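Local coordinates for Exo-poly-alpha-D-galacturonosidase (Thermotoga maritima, PDB 3JUR), which probably hydrolyses polygalacturonate from its chain ends, as a hyperthermoactive exopolygalacturonase of glycosyl hydrolase family 28, at residues D[175-178]-D[179-182]; D[158-161]-D[162-166]; D[424-427]-D[428-431]. All coordinates share one frame; numbering follows the deposited sequence.

Contact 1: residues D[175-178]-D[179-182]; sequences TPVE and ERVF
Two consecutive backbone bonds wind residues 176-180 into a short 3-10 turn: E179 N donates to P176 O at 3.0 Å, and R180 N to V177 O at 2.9 Å. Each bond spans three residues, as a 3-10 turn requires. R180 then folds its side chain back along the turn. Its chain is extended from CG to NE, with CG beside the backbone N (chi1 -58°), and this brings the guanidinium to T175 O. NE and NH2 grip that one oxygen side-on, each at 2.9 Å, while V177 CG2 lies over one face, centred on the group and 4.3 Å above its plane. A leucine here would probably leave T175 O without both of its donors and D272 without its cationic mate, freeing the start of the turn to shift. On the solvent side E179 runs alongside P176, its OE1 3.8 Å from P176 CD, while its CB touches T175 CG2 at 3.9 Å. The turn follows helix 161-173 and leans on strand 108-112: R180 NH1 bonds to E109 O and forms a salt bridge with D272, V177 packs on E109, and F182 packs against L167 and M170 of the helix.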
ATOM      1  N   THR D 175       2.542   0.540 -57.924  1.00 30.15           N
ATOM      2  CA  THR D 175       1.428   0.241 -58.834  1.00 29.68           C
ATOM      3  C   THR D 175       0.259   1.185 -58.542  1.00 29.39           C
ATOM      4  O   THR D 175      -0.239   1.215 -57.419  1.00 29.18           O
ATOM      5  CB  THR D 175       0.934  -1.225 -58.677  1.00 29.61           C
ATOM      6  OG1 THR D 175       2.037  -2.131 -58.791  1.00 29.80           O
ATOM      7  CG2 THR D 175      -0.111  -1.572 -59.729  1.00 29.38           C
ATOM      8  N   PRO D 176      -0.170   1.971 -59.550  1.00 29.19           N
ATOM      9  CA  PRO D 176      -1.309   2.869 -59.353  1.00 28.94           C
ATOM     10  C   PRO D 176      -2.530   2.127 -58.819  1.00 28.73           C
ATOM     11  O   PRO D 176      -2.725   0.951 -59.137  1.00 28.74           O
ATOM     12  CB  PRO D 176      -1.581   3.397 -60.760  1.00 28.85           C
ATOM     13  CG  PRO D 176      -0.243   3.365 -61.420  1.00 29.01           C
ATOM     14  CD  PRO D 176       0.415   2.120 -60.896  1.00 29.13           C
ATOM     15  N   VAL D 177      -3.332   2.820 -58.013  1.00 28.32           N
ATOM     16  CA  VAL D 177      -4.526   2.242 -57.388  1.00 28.05           C
ATOM     17  C   VAL D 177      -5.504   1.672 -58.421  1.00 27.93           C
ATOM     18  O   VAL D 177      -6.077   0.600 -58.206  1.00 27.76           O
ATOM     19  CB  VAL D 177      -5.253   3.271 -56.476  1.00 28.08           C
ATOM     20  CG1 VAL D 177      -6.318   2.583 -55.625  1.00 27.79           C
ATOM     21  CG2 VAL D 177      -4.256   3.997 -55.574  1.00 27.97           C
ATOM     22  N   GLU D 178      -5.666   2.385 -59.540  1.00 27.75           N
ATOM     23  CA  GLU D 178      -6.575   1.998 -60.627  1.00 27.80           C
ATOM     24  C   GLU D 178      -6.239   0.621 -61.193  1.00 27.45           C
ATOM     25  O   GLU D 178      -7.069  -0.007 -61.849  1.00 27.45           O
ATOM     26  CB  GLU D 178      -6.540   3.032 -61.767  1.00 27.96           C
ATOM     27  CG  GLU D 178      -7.055   4.434 -61.406  1.00 29.27           C
ATOM     28  CD  GLU D 178      -6.079   5.255 -60.552  1.00 30.72           C
ATOM     29  OE1 GLU D 178      -6.521   6.258 -59.952  1.00 31.31           O
ATOM     30  OE2 GLU D 178      -4.876   4.907 -60.474  1.00 30.94           O
ATOM     31  N   GLU D 179      -5.017   0.161 -60.934  1.00 27.07           N
ATOM     32  CA  GLU D 179      -4.539  -1.121 -61.448  1.00 26.78           C
ATOM     33  C   GLU D 179      -4.525  -2.219 -60.379  1.00 26.32           C
ATOM     34  O   GLU D 179      -4.131  -3.356 -60.646  1.00 26.52           O
ATOM     35  CB  GLU D 179      -3.158  -0.952 -62.092  1.00 26.80           C
ATOM     36  CG  GLU D 179      -3.156   0.017 -63.272  1.00 27.58           C
ATOM     37  CD  GLU D 179      -1.778   0.263 -63.860  1.00 28.34           C
ATOM     38  OE1 GLU D 179      -0.806  -0.416 -63.456  1.00 29.13           O
ATOM     39  OE2 GLU D 179      -1.669   1.145 -64.736  1.00 28.15           O
ATOM     40  N   ARG D 180      -4.975  -1.874 -59.176  1.00 25.82           N
ATOM     41  CA  ARG D 180      -5.086  -2.829 -58.080  1.00 25.27           C
ATOM     42  C   ARG D 180      -6.520  -3.339 -58.005  1.00 25.13           C
ATOM     43  O   ARG D 180      -7.282  -2.959 -57.110  1.00 25.32           O
ATOM     44  CB  ARG D 180      -4.685  -2.181 -56.752  1.00 25.09           C
ATOM     45  CG  ARG D 180      -3.282  -1.614 -56.721  1.00 24.24           C
ATOM     46  CD  ARG D 180      -2.977  -1.043 -55.350  1.00 22.61           C
ATOM     47  NE  ARG D 180      -1.856  -0.109 -55.385  1.00 21.46           N
ATOM     48  CZ  ARG D 180      -1.577   0.766 -54.422  1.00 22.06           C
ATOM     49  NH1 ARG D 180      -2.341   0.838 -53.336  1.00 21.53           N
ATOM     50  NH2 ARG D 180      -0.532   1.574 -54.544  1.00 20.92           N
ATOM     51  N   VAL D 181      -6.878  -4.203 -58.949  1.00 24.92           N
ATOM     52  CA  VAL D 181      -8.257  -4.662 -59.096  1.00 24.80           C
ATOM     53  C   VAL D 181      -8.429  -6.069 -58.530  1.00 24.55           C
ATOM     54  O   VAL D 181      -7.755  -7.008 -58.959  1.00 25.01           O
ATOM     55  CB  VAL D 181      -8.720  -4.609 -60.580  1.00 24.64           C
ATOM     56  CG1 VAL D 181     -10.175  -5.063 -60.726  1.00 24.53           C
ATOM     57  CG2 VAL D 181      -8.540  -3.205 -61.144  1.00 24.79           C
ATOM     58  N   PHE D 182      -9.336  -6.202 -57.568  1.00 24.06           N
ATOM     59  CA  PHE D 182      -9.627  -7.495 -56.953  1.00 23.72           C
ATOM     60  C   PHE D 182     -11.086  -7.887 -57.198  1.00 23.31           C
ATOM     61  O   PHE D 182     -11.481  -8.080 -58.345  1.00 23.40           O
ATOM     62  CB  PHE D 182      -9.222  -7.495 -55.465  1.00 23.54           C
ATOM     63  CG  PHE D 182      -7.732  -7.415 -55.254  1.00 23.95           C
ATOM     64  CD1 PHE D 182      -6.991  -8.562 -54.991  1.00 24.29           C
ATOM     65  CD2 PHE D 182      -7.059  -6.201 -55.370  1.00 23.39           C
ATOM     66  CE1 PHE D 182      -5.607  -8.498 -54.825  1.00 23.99           C
ATOM     67  CE2 PHE D 182      -5.676  -6.129 -55.208  1.00 23.71           C
ATOM     68  CZ  PHE D 182      -4.950  -7.280 -54.933  1.00 23.69           C
TER

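Contact 2: residues D[158-161]-D[162-166]; sequences PNQQ and EDVKK
Q160 O and Q161 O accept from V164 N and K165 N, at 2.9 and 3.1 Å, the i-to-i+4 bonds that start the first turn of helix 161-173. This is a capped helix N-terminus. Just ahead of it N159 forms an Asx turn: its OD1 takes Q161 N at 3.1 Å, in the plane of the amide carbonyl and on a lone pair, so the side chain supplies an acceptor to an N-H that the helix itself cannot serve. The torsion chi1 of 58° swings the N159 amide forward to meet that N-H. Water continues the cap, since one molecule accepts from E162 N and also sits 2.8 Å from N159 OD1, while a second accepts from D163 N and lies next to N159 O. With N159 OD1 serving Q161 N and the two waters serving E162 N and D163 N, these amides have acceptors before the regular ladder takes over.

Q160 and V164 lie alongside each other, and both touch F105 of strand 103-105; the amide of Q160 is fixed at its oxygen by R189. D163 turns towards the following loop, where OD2 bonds to H186 ND1 and OD1 to Y187 N, with K166 NZ making a long ion pair to OD2. The carboxylate therefore ties the start of the helix to residues 186-187. On the Q160 side, V164 CG2 stands beside the backbone N of its own residue and presses on Q160 O at 3.3 Å, with Q160 NE2 3.9 Å from the same methyl.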
ATOM      1  N   PRO D 158     -10.366 -21.594 -50.472  1.00 28.50           N
ATOM      2  CA  PRO D 158      -9.644 -20.320 -50.561  1.00 27.93           C
ATOM      3  C   PRO D 158      -9.764 -19.410 -49.336  1.00 27.37           C
ATOM      4  O   PRO D 158     -10.693 -19.545 -48.534  1.00 27.01           O
ATOM      5  CB  PRO D 158     -10.296 -19.631 -51.763  1.00 28.03           C
ATOM      6  CG  PRO D 158     -11.570 -20.390 -52.017  1.00 28.50           C
ATOM      7  CD  PRO D 158     -11.265 -21.783 -51.625  1.00 28.43           C
ATOM      8  N   ASN D 159      -8.810 -18.491 -49.217  1.00 26.84           N
ATOM      9  CA  ASN D 159      -8.839 -17.432 -48.214  1.00 26.16           C
ATOM     10  C   ASN D 159      -8.080 -16.193 -48.694  1.00 26.06           C
ATOM     11  O   ASN D 159      -7.533 -16.186 -49.805  1.00 25.85           O
ATOM     12  CB  ASN D 159      -8.320 -17.933 -46.858  1.00 26.07           C
ATOM     13  CG  ASN D 159      -6.910 -18.481 -46.931  1.00 25.85           C
ATOM     14  OD1 ASN D 159      -5.961 -17.756 -47.217  1.00 25.78           O
ATOM     15  ND2 ASN D 159      -6.767 -19.769 -46.658  1.00 26.02           N
ATOM     16  N   GLN D 160      -8.050 -15.161 -47.849  1.00 25.78           N
ATOM     17  CA  GLN D 160      -7.495 -13.850 -48.191  1.00 25.66           C
ATOM     18  C   GLN D 160      -5.967 -13.791 -48.321  1.00 25.93           C
ATOM     19  O   GLN D 160      -5.441 -12.865 -48.943  1.00 25.79           O
ATOM     20  CB  GLN D 160      -7.949 -12.802 -47.161  1.00 25.71           C
ATOM     21  CG  GLN D 160      -7.519 -13.101 -45.729  1.00 24.62           C
ATOM     22  CD  GLN D 160      -7.876 -11.993 -44.759  1.00 24.51           C
ATOM     23  OE1 GLN D 160      -9.039 -11.588 -44.651  1.00 24.48           O
ATOM     24  NE2 GLN D 160      -6.873 -11.497 -44.036  1.00 22.95           N
ATOM     25  N   GLN D 161      -5.269 -14.770 -47.742  1.00 26.20           N
ATOM     26  CA  GLN D 161      -3.799 -14.721 -47.588  1.00 26.59           C
ATOM     27  C   GLN D 161      -2.971 -14.399 -48.842  1.00 26.47           C
ATOM     28  O   GLN D 161      -2.052 -13.578 -48.777  1.00 26.33           O
ATOM     29  CB  GLN D 161      -3.280 -15.989 -46.898  1.00 26.76           C
ATOM     30  CG  GLN D 161      -3.555 -16.004 -45.388  1.00 27.92           C
ATOM     31  CD  GLN D 161      -3.395 -17.383 -44.770  1.00 29.61           C
ATOM     32  OE1 GLN D 161      -2.416 -18.086 -45.028  1.00 30.13           O
ATOM     33  NE2 GLN D 161      -4.360 -17.773 -43.945  1.00 30.24           N
ATOM     34  N   GLU D 162      -3.288 -15.032 -49.970  1.00 26.29           N
ATOM     35  CA  GLU D 162      -2.574 -14.746 -51.216  1.00 26.47           C
ATOM     36  C   GLU D 162      -2.846 -13.337 -51.743  1.00 26.18           C
ATOM     37  O   GLU D 162      -1.930 -12.651 -52.195  1.00 26.07           O
ATOM     38  CB  GLU D 162      -2.869 -15.803 -52.292  1.00 26.71           C
ATOM     39  CG  GLU D 162      -2.248 -17.162 -52.004  1.00 27.78           C
ATOM     40  CD  GLU D 162      -0.752 -17.075 -51.754  1.00 30.15           C
ATOM     41  OE1 GLU D 162       0.022 -17.057 -52.737  1.00 31.49           O
ATOM     42  OE2 GLU D 162      -0.350 -17.029 -50.569  1.00 31.57           O
ATOM     43  N   ASP D 163      -4.103 -12.910 -51.666  1.00 26.05           N
ATOM     44  CA  ASP D 163      -4.494 -11.572 -52.100  1.00 25.86           C
ATOM     45  C   ASP D 163      -3.895 -10.461 -51.235  1.00 25.82           C
ATOM     46  O   ASP D 163      -3.496  -9.421 -51.759  1.00 25.83           O
ATOM     47  CB  ASP D 163      -6.017 -11.459 -52.170  1.00 25.90           C
ATOM     48  CG  ASP D 163      -6.602 -12.246 -53.326  1.00 26.16           C
ATOM     49  OD1 ASP D 163      -7.554 -13.025 -53.104  1.00 26.25           O
ATOM     50  OD2 ASP D 163      -6.098 -12.099 -54.459  1.00 26.18           O
ATOM     51  N   VAL D 164      -3.833 -10.686 -49.920  1.00 25.69           N
ATOM     52  CA  VAL D 164      -3.171  -9.757 -48.995  1.00 25.56           C
ATOM     53  C   VAL D 164      -1.695  -9.620 -49.361  1.00 25.87           C
ATOM     54  O   VAL D 164      -1.164  -8.507 -49.419  1.00 26.00           O
ATOM     55  CB  VAL D 164      -3.332 -10.191 -47.507  1.00 25.67           C
ATOM     56  CG1 VAL D 164      -2.517  -9.290 -46.579  1.00 24.84           C
ATOM     57  CG2 VAL D 164      -4.799 -10.179 -47.094  1.00 24.96           C
ATOM     58  N   LYS D 165      -1.053 -10.758 -49.625  1.00 26.14           N
ATOM     59  CA  LYS D 165       0.340 -10.814 -50.055  1.00 26.33           C
ATOM     60  C   LYS D 165       0.546 -10.021 -51.347  1.00 26.38           C
ATOM     61  O   LYS D 165       1.459  -9.198 -51.431  1.00 26.41           O
ATOM     62  CB  LYS D 165       0.763 -12.276 -50.233  1.00 26.56           C
ATOM     63  CG  LYS D 165       2.196 -12.495 -50.677  1.00 27.08           C
ATOM     64  CD  LYS D 165       2.448 -13.975 -50.928  1.00 27.98           C
ATOM     65  CE  LYS D 165       3.816 -14.226 -51.551  1.00 28.56           C
ATOM     66  NZ  LYS D 165       4.907 -13.970 -50.576  1.00 29.29           N
ATOM     67  N   LYS D 166      -0.318 -10.262 -52.335  1.00 26.49           N
ATOM     68  CA  LYS D 166      -0.258  -9.570 -53.630  1.00 26.49           C
ATOM     69  C   LYS D 166      -0.485  -8.064 -53.506  1.00 26.20           C
ATOM     70  O   LYS D 166       0.256  -7.273 -54.092  1.00 26.21           O
ATOM     71  CB  LYS D 166      -1.258 -10.170 -54.625  1.00 26.56           C
ATOM     72  CG  LYS D 166      -0.824 -11.509 -55.217  1.00 27.78           C
ATOM     73  CD  LYS D 166      -1.623 -11.889 -56.469  1.00 29.06           C
ATOM     74  CE  LYS D 166      -3.062 -12.300 -56.148  1.00 29.75           C
ATOM     75  NZ  LYS D 166      -3.756 -12.802 -57.375  1.00 30.38           N
TER
HETATM   76  O   HOH W   1      -6.028 -14.836 -51.599  1.00 21.79           O
HETATM   77  O   HOH W   2      -4.908 -17.649 -49.850  1.00 30.53           O

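Contact 3: residues D[424-427]-D[428-431]; sequences LGME and NVIM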
ATOM      1  N   LEU D 424       9.608   5.450 -19.094  1.00 22.55           N
ATOM      2  CA  LEU D 424       8.310   5.463 -18.420  1.00 22.49           C
ATOM      3  C   LEU D 424       8.349   6.327 -17.163  1.00 22.55           C
ATOM      4  O   LEU D 424       9.239   6.179 -16.314  1.00 21.70           O
ATOM      5  CB  LEU D 424       7.851   4.027 -18.083  1.00 22.71           C
ATOM      6  CG  LEU D 424       6.562   3.780 -17.285  1.00 22.87           C
ATOM      7  CD1 LEU D 424       5.324   4.253 -18.038  1.00 22.92           C
ATOM      8  CD2 LEU D 424       6.422   2.289 -16.895  1.00 23.47           C
ATOM      9  N   GLY D 425       7.382   7.235 -17.066  1.00 22.19           N
ATOM     10  CA  GLY D 425       7.163   8.000 -15.849  1.00 22.47           C
ATOM     11  C   GLY D 425       5.805   7.716 -15.236  1.00 22.88           C
ATOM     12  O   GLY D 425       4.792   7.589 -15.950  1.00 22.85           O
ATOM     13  N   MET D 426       5.791   7.597 -13.911  1.00 23.12           N
ATOM     14  CA  MET D 426       4.554   7.440 -13.143  1.00 23.50           C
ATOM     15  C   MET D 426       4.562   8.415 -11.965  1.00 23.60           C
ATOM     16  O   MET D 426       5.582   8.569 -11.285  1.00 23.17           O
ATOM     17  CB  MET D 426       4.382   5.998 -12.655  1.00 24.15           C
ATOM     18  CG  MET D 426       4.476   4.947 -13.770  1.00 25.77           C
ATOM     19  SD  MET D 426       3.929   3.292 -13.304  1.00 31.02           S
ATOM     20  CE  MET D 426       2.169   3.445 -13.537  1.00 30.51           C
ATOM     21  N   GLU D 427       3.439   9.096 -11.754  1.00 23.32           N
ATOM     22  CA  GLU D 427       3.297  10.045 -10.654  1.00 24.00           C
ATOM     23  C   GLU D 427       1.982   9.787  -9.917  1.00 23.36           C
ATOM     24  O   GLU D 427       0.937   9.732 -10.543  1.00 22.98           O
ATOM     25  CB  GLU D 427       3.371  11.487 -11.173  1.00 24.40           C
ATOM     26  CG  GLU D 427       4.713  11.833 -11.828  1.00 28.22           C
ATOM     27  CD  GLU D 427       4.890  13.316 -12.138  1.00 33.42           C
ATOM     28  OE1 GLU D 427       4.005  14.130 -11.785  1.00 34.50           O
ATOM     29  OE2 GLU D 427       5.932  13.665 -12.743  1.00 35.25           O
ATOM     30  N   ASN D 428       2.048   9.617  -8.593  1.00 22.99           N
ATOM     31  CA  ASN D 428       0.866   9.301  -7.778  1.00 23.12           C
ATOM     32  C   ASN D 428       0.066   8.095  -8.329  1.00 22.96           C
ATOM     33  O   ASN D 428      -1.105   8.226  -8.724  1.00 21.50           O
ATOM     34  CB  ASN D 428      -0.026  10.554  -7.594  1.00 23.37           C
ATOM     35  CG  ASN D 428      -1.227  10.299  -6.686  1.00 25.26           C
ATOM     36  OD1 ASN D 428      -1.114   9.593  -5.681  1.00 28.00           O
ATOM     37  ND2 ASN D 428      -2.390  10.872  -7.040  1.00 25.61           N
ATOM     38  N   VAL D 429       0.720   6.931  -8.370  1.00 22.56           N
ATOM     39  CA  VAL D 429       0.093   5.695  -8.873  1.00 22.93           C
ATOM     40  C   VAL D 429       0.052   4.599  -7.814  1.00 23.14           C
ATOM     41  O   VAL D 429       0.952   4.486  -6.978  1.00 23.36           O
ATOM     42  CB  VAL D 429       0.793   5.108 -10.138  1.00 23.03           C
ATOM     43  CG1 VAL D 429       0.678   6.051 -11.329  1.00 22.32           C
ATOM     44  CG2 VAL D 429       2.256   4.775  -9.837  1.00 23.48           C
ATOM     45  N   ILE D 430      -1.011   3.803  -7.855  1.00 23.42           N
ATOM     46  CA  ILE D 430      -1.110   2.599  -7.049  1.00 23.52           C
ATOM     47  C   ILE D 430      -1.166   1.436  -8.032  1.00 23.93           C
ATOM     48  O   ILE D 430      -1.997   1.418  -8.945  1.00 23.29           O
ATOM     49  CB  ILE D 430      -2.347   2.621  -6.103  1.00 23.61           C
ATOM     50  CG1 ILE D 430      -2.297   3.849  -5.177  1.00 23.72           C
ATOM     51  CG2 ILE D 430      -2.439   1.316  -5.299  1.00 23.31           C
ATOM     52  CD1 ILE D 430      -3.524   4.043  -4.257  1.00 23.40           C
ATOM     53  N   MET D 431      -0.256   0.485  -7.859  1.00 24.71           N
ATOM     54  CA  MET D 431      -0.151  -0.672  -8.743  1.00 26.07           C
ATOM     55  C   MET D 431      -0.088  -1.928  -7.912  1.00 25.74           C
ATOM     56  O   MET D 431       0.888  -2.130  -7.196  1.00 25.49           O
ATOM     57  CB  MET D 431       1.113  -0.589  -9.598  1.00 26.68           C
ATOM     58  CG  MET D 431       1.002   0.326 -10.771  1.00 30.74           C
ATOM     59  SD  MET D 431       1.985  -0.309 -12.149  1.00 38.12           S
ATOM     60  CE  MET D 431       0.956   0.298 -13.464  1.00 37.63           C
TER
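M426 is where the first segment begins to meet the second, its side chain reaching across the corner of a beta-helix coil to V429 and M431. CB lies 3.7 Å from V429 CG2. Further out the thioether bends (chi3 83°), bringing CE back over the valine, 3.7 Å from V429 CG1. The same methyl meets M431 CE at 3.4 Å, a close approach for two methyls, so the exact placing of these ends is somewhat doubtful. M426 crosses both partners at about a right angle. At E427 the chain starts to turn; its CB is directed away from the second segment, and its carboxylate makes a weak, long ion pair with K438. N428 completes the corner in a left-handed backbone conformation (phi 51°, psi 62°); N428 and V429 are together opposite the single residue F436 on the neighbouring strand, which fits a G1 beta bulge. The N428 amide is held at both ends, OD1 by R435 and ND2 by D407. Before the corner, strand 422-426 lies between strand 400-406, to which it is parallel, and the antiparallel strand 438-442. Beyond it, strand 429-431 runs parallel to 408-411 and antiparallel to 434-436, M431 packs on A389 and V390, and I430 touches G433 of a second subunit.

How the contacts relate
Contacts 2 and 1 come first along the chain, one at the start of helix 161-173 and the other just after its end, within the long excursion between strands 132-134 and 193-196. Their centres are 15 Å apart, and F182 CE1 of contact 1 packs on D163 OD2 of contact 2, so the helix start and the loop after its end pack on each other, at the side of the beta-helix. Contact 3 follows much later, in a corner near the C-terminal end of the solenoid, its centre 49 Å from that of contact 1 and 44 Å from that of contact 2. It therefore touches neither of them, and a neighbouring subunit reaches it instead.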